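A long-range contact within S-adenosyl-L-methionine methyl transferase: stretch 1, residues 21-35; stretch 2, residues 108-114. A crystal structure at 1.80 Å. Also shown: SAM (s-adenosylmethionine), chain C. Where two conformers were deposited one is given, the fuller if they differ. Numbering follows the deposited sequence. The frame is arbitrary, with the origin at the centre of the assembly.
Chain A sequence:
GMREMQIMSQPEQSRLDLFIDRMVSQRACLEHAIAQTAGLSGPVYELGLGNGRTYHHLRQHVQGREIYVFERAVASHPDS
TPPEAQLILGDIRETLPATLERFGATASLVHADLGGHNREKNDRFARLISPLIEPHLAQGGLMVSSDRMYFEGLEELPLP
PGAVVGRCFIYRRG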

# COMPACT_ATOMS: atom_id res chain seq x y z
N ASP A 21 3.94 -6.21 -3.79
CA ASP A 21 5.28 -6.82 -3.82
C ASP A 21 6.27 -6.02 -2.97
O ASP A 21 7.10 -6.61 -2.29
CB ASP A 21 5.78 -7.00 -5.24
CG ASP A 21 5.12 -8.19 -5.97
OD1 ASP A 21 4.34 -8.96 -5.37
OD2 ASP A 21 5.41 -8.31 -7.16
N ARG A 22 6.16 -4.68 -2.99
CA ARG A 22 6.96 -3.85 -2.09
C ARG A 22 6.72 -4.15 -0.63
O ARG A 22 7.66 -4.38 0.13
CB ARG A 22 6.75 -2.34 -2.38
CG ARG A 22 7.69 -1.39 -1.60
CD ARG A 22 7.27 0.16 -1.60
NE ARG A 22 6.37 0.57 -2.69
N MSE A 23 5.45 -4.16 -0.19
CA MSE A 23 5.17 -4.41 1.22
C MSE A 23 5.56 -5.81 1.68
O MSE A 23 6.10 -5.98 2.79
CB MSE A 23 3.69 -4.16 1.54
CG MSE A 23 3.34 -2.71 1.61
SE MSE A 23 1.52 -2.54 2.35
CE MSE A 23 0.56 -3.49 1.01
N VAL A 24 5.27 -6.81 0.85
CA VAL A 24 5.59 -8.17 1.17
C VAL A 24 7.12 -8.31 1.29
O VAL A 24 7.63 -8.96 2.20
CB VAL A 24 4.99 -9.12 0.10
CG1 VAL A 24 5.54 -10.50 0.20
CG2 VAL A 24 3.44 -9.17 0.27
N SER A 25 7.85 -7.65 0.40
CA SER A 25 9.31 -7.70 0.44
C SER A 25 9.88 -6.98 1.67
O SER A 25 10.82 -7.47 2.29
CB SER A 25 9.90 -7.15 -0.86
OG SER A 25 9.44 -7.88 -1.98
N GLN A 26 9.29 -5.84 2.04
CA GLN A 26 9.73 -5.14 3.26
C GLN A 26 9.57 -5.94 4.49
O GLN A 26 10.46 -5.99 5.34
CB GLN A 26 8.93 -3.84 3.48
CG GLN A 26 9.27 -2.78 2.54
CD GLN A 26 8.30 -1.59 2.61
OE1 GLN A 26 7.11 -1.74 2.91
NE2 GLN A 26 8.82 -0.41 2.36
N ARG A 27 8.41 -6.59 4.61
CA ARG A 27 8.17 -7.40 5.75
C ARG A 27 9.22 -8.52 5.78
O ARG A 27 9.85 -8.75 6.82
CB ARG A 27 6.77 -7.95 5.75
CG ARG A 27 6.52 -8.97 6.83
CD ARG A 27 5.04 -9.33 6.92
NE ARG A 27 4.63 -10.09 5.75
CZ ARG A 27 3.38 -10.48 5.51
NH1 ARG A 27 2.42 -10.17 6.35
NH2 ARG A 27 3.10 -11.16 4.41
N ALA A 28 9.40 -9.22 4.66
CA ALA A 28 10.33 -10.39 4.62
C ALA A 28 11.78 -9.93 4.91
O ALA A 28 12.47 -10.52 5.75
CB ALA A 28 10.23 -11.12 3.23
N CYS A 29 12.19 -8.86 4.25
CA CYS A 29 13.56 -8.34 4.38
C CYS A 29 13.82 -7.77 5.77
O CYS A 29 14.87 -8.02 6.36
CB CYS A 29 13.86 -7.31 3.30
SG CYS A 29 14.04 -8.08 1.67
N LEU A 30 12.87 -7.02 6.31
CA LEU A 30 13.06 -6.47 7.66
C LEU A 30 13.09 -7.53 8.75
O LEU A 30 13.93 -7.47 9.63
CB LEU A 30 12.01 -5.42 8.01
CG LEU A 30 12.20 -4.13 7.22
CD1 LEU A 30 11.03 -3.16 7.45
CD2 LEU A 30 13.53 -3.43 7.54
N GLU A 31 12.20 -8.52 8.69
CA GLU A 31 12.22 -9.58 9.68
C GLU A 31 13.54 -10.37 9.62
O GLU A 31 14.16 -10.65 10.65
CB GLU A 31 10.98 -10.47 9.55
CG GLU A 31 9.70 -9.75 10.04
CD GLU A 31 8.44 -10.56 9.95
OE1 GLU A 31 8.53 -11.78 9.78
OE2 GLU A 31 7.33 -9.98 10.00
N HIS A 32 13.99 -10.63 8.40
CA HIS A 32 15.27 -11.29 8.19
C HIS A 32 16.42 -10.43 8.75
O HIS A 32 17.26 -10.93 9.49
CB HIS A 32 15.47 -11.56 6.69
CG HIS A 32 16.79 -12.18 6.35
ND1 HIS A 32 17.18 -13.43 6.80
CD2 HIS A 32 17.82 -11.71 5.59
CE1 HIS A 32 18.40 -13.69 6.34
NE2 HIS A 32 18.79 -12.68 5.58
N ALA A 33 16.41 -9.14 8.39
CA ALA A 33 17.48 -8.22 8.80
C ALA A 33 17.55 -8.04 10.32
O ALA A 33 18.64 -8.02 10.89
CB ALA A 33 17.37 -6.87 8.08
N ILE A 34 16.38 -7.97 10.99
CA ILE A 34 16.33 -7.89 12.44
C ILE A 34 16.99 -9.14 13.07
O ILE A 34 17.84 -9.04 13.96
CB ILE A 34 14.87 -7.70 12.99
CG1 ILE A 34 14.33 -6.31 12.60
CG2 ILE A 34 14.81 -7.95 14.54
CD1 ILE A 34 12.77 -6.19 12.68
N ALA A 35 16.61 -10.31 12.59
CA ALA A 35 17.19 -11.56 13.09
C ALA A 35 18.70 -11.63 12.90
O ALA A 35 19.46 -12.04 13.81
CB ALA A 35 16.51 -12.77 12.41
N SER A 108 22.76 -0.57 13.84
CA SER A 108 22.72 -2.01 13.55
C SER A 108 21.94 -2.31 12.29
O SER A 108 22.17 -3.32 11.62
CB SER A 108 22.11 -2.78 14.73
OG SER A 108 20.78 -2.35 15.03
N LEU A 109 20.97 -1.45 11.98
CA LEU A 109 20.05 -1.70 10.87
C LEU A 109 19.54 -0.34 10.40
O LEU A 109 19.02 0.44 11.22
CB LEU A 109 18.88 -2.59 11.32
CG LEU A 109 17.71 -2.83 10.37
CD1 LEU A 109 18.18 -3.40 9.00
CD2 LEU A 109 16.67 -3.74 11.01
N VAL A 110 19.66 -0.07 9.12
CA VAL A 110 19.13 1.16 8.51
C VAL A 110 18.14 0.71 7.43
O VAL A 110 18.49 -0.08 6.54
CB VAL A 110 20.24 2.09 7.92
CG1 VAL A 110 19.65 3.34 7.21
CG2 VAL A 110 21.26 2.47 9.02
N HIS A 111 16.89 1.18 7.57
CA HIS A 111 15.82 0.88 6.63
C HIS A 111 15.39 2.14 5.92
O HIS A 111 15.09 3.15 6.59
CB HIS A 111 14.59 0.28 7.33
CG HIS A 111 13.43 0.09 6.40
ND1 HIS A 111 12.18 0.63 6.62
CD2 HIS A 111 13.35 -0.57 5.21
CE1 HIS A 111 11.40 0.33 5.60
NE2 HIS A 111 12.09 -0.37 4.71
N ALA A 112 15.38 2.12 4.58
CA ALA A 112 14.92 3.24 3.79
C ALA A 112 13.77 2.86 2.88
O ALA A 112 13.87 1.89 2.10
CB ALA A 112 16.09 3.87 2.98
N ASP A 113 12.70 3.64 2.95
CA ASP A 113 11.58 3.55 2.02
C ASP A 113 11.19 5.02 1.71
O ASP A 113 10.19 5.53 2.19
CB ASP A 113 10.41 2.77 2.67
CG ASP A 113 9.23 2.56 1.75
OD1 ASP A 113 9.42 2.44 0.50
OD2 ASP A 113 8.06 2.52 2.28
N LEU A 114 12.08 5.70 1.01
CA LEU A 114 12.02 7.14 0.79
C LEU A 114 11.38 7.52 -0.54
O LEU A 114 11.16 8.72 -0.81
CB LEU A 114 13.44 7.72 0.88
CG LEU A 114 14.07 7.65 2.28
CD1 LEU A 114 15.64 7.52 2.20
CD2 LEU A 114 13.63 8.86 3.10
N SAM C . 7.80 3.11 4.97
CA SAM C . 6.60 3.97 5.25
C SAM C . 5.39 3.11 5.70
O SAM C . 4.27 3.61 5.93
OXT SAM C . 5.51 1.86 5.73
CB SAM C . 6.24 4.89 4.07
CG SAM C . 7.25 6.03 3.81
SD SAM C . 6.73 7.18 2.46
CE SAM C . 6.82 6.01 1.07
C5' SAM C . 8.29 8.16 2.29
C4' SAM C . 8.60 9.11 3.43
O4' SAM C . 9.96 9.57 3.28
C3' SAM C . 7.71 10.36 3.48
O3' SAM C . 7.10 10.54 4.76
C2' SAM C . 8.64 11.51 3.11
O2' SAM C . 8.35 12.81 3.67
C1' SAM C . 9.98 10.97 3.59
N9 SAM C . 11.13 11.63 2.92
C8 SAM C . 11.42 11.63 1.57
N7 SAM C . 12.57 12.34 1.37
C5 SAM C . 13.01 12.79 2.57
C6 SAM C . 14.13 13.55 2.92
N6 SAM C . 15.00 14.01 2.00
N1 SAM C . 14.31 13.81 4.27
C2 SAM C . 13.44 13.39 5.25
N3 SAM C . 12.31 12.65 4.88
C4 SAM C . 12.12 12.35 3.56
O HOH W 1 11.77 -0.52 2.08

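This is a small helix-on-strand packing contact, nearly antiparallel, that grades from aliphatic packing at one end to polar side chains, a water and the cofactor at the other. The axes of helix 21-35 and strand 109-112 run at 169° and approach to 9.7 Å, a spacing that leaves room for one layer of side chains.

The register follows from the two repeats. On the strand, Leu 109 and His 111 point toward the helix while Val 110 and Ala 112 point away; Asp 113, in the loop just beyond, points toward it as well. The helix answers with Arg 22, Gln 26, Leu 30 and Ala 33, spaced by four, four and three residues, which keeps them on one face.

At the apolar end, Leu 109 packs against two neighbours on the helix: its CD1 lies 3.7 Å from CB of Ala 33, and its CD2 3.8 Å from CG1 of Ile 34. Ile 34 takes part even though its CA-to-CB bond points away. The small side chain of Ala 33 goes with the shortest CA-CA distance in the register, 7.3 Å to Leu 109.

In the middle, Leu 30 covers a face of the His 111 ring. Its CD1 sits 3.9 Å from the ring centroid and only 5° off the normal, a well-centred CH-pi contact. Covering the face leaves the ring's nitrogens, which lie in its plane, free for polar partners: ND1 is hydrogen-bonded elsewhere in the structure, and NE2 of His 111 bonds water 1 at 2.7 Å.

That water links the two stretches, accepting from NE2 of Gln 26 at 3.0 Å and donating to O of Ala 112 at 3.2 Å. Gln 26 NE2 also lies 3.0 Å from OD2 of Asp 113, the same oxygen that accepts a 2.8 Å hydrogen bond from N of SAM, placing this polar end beside the methyl donor.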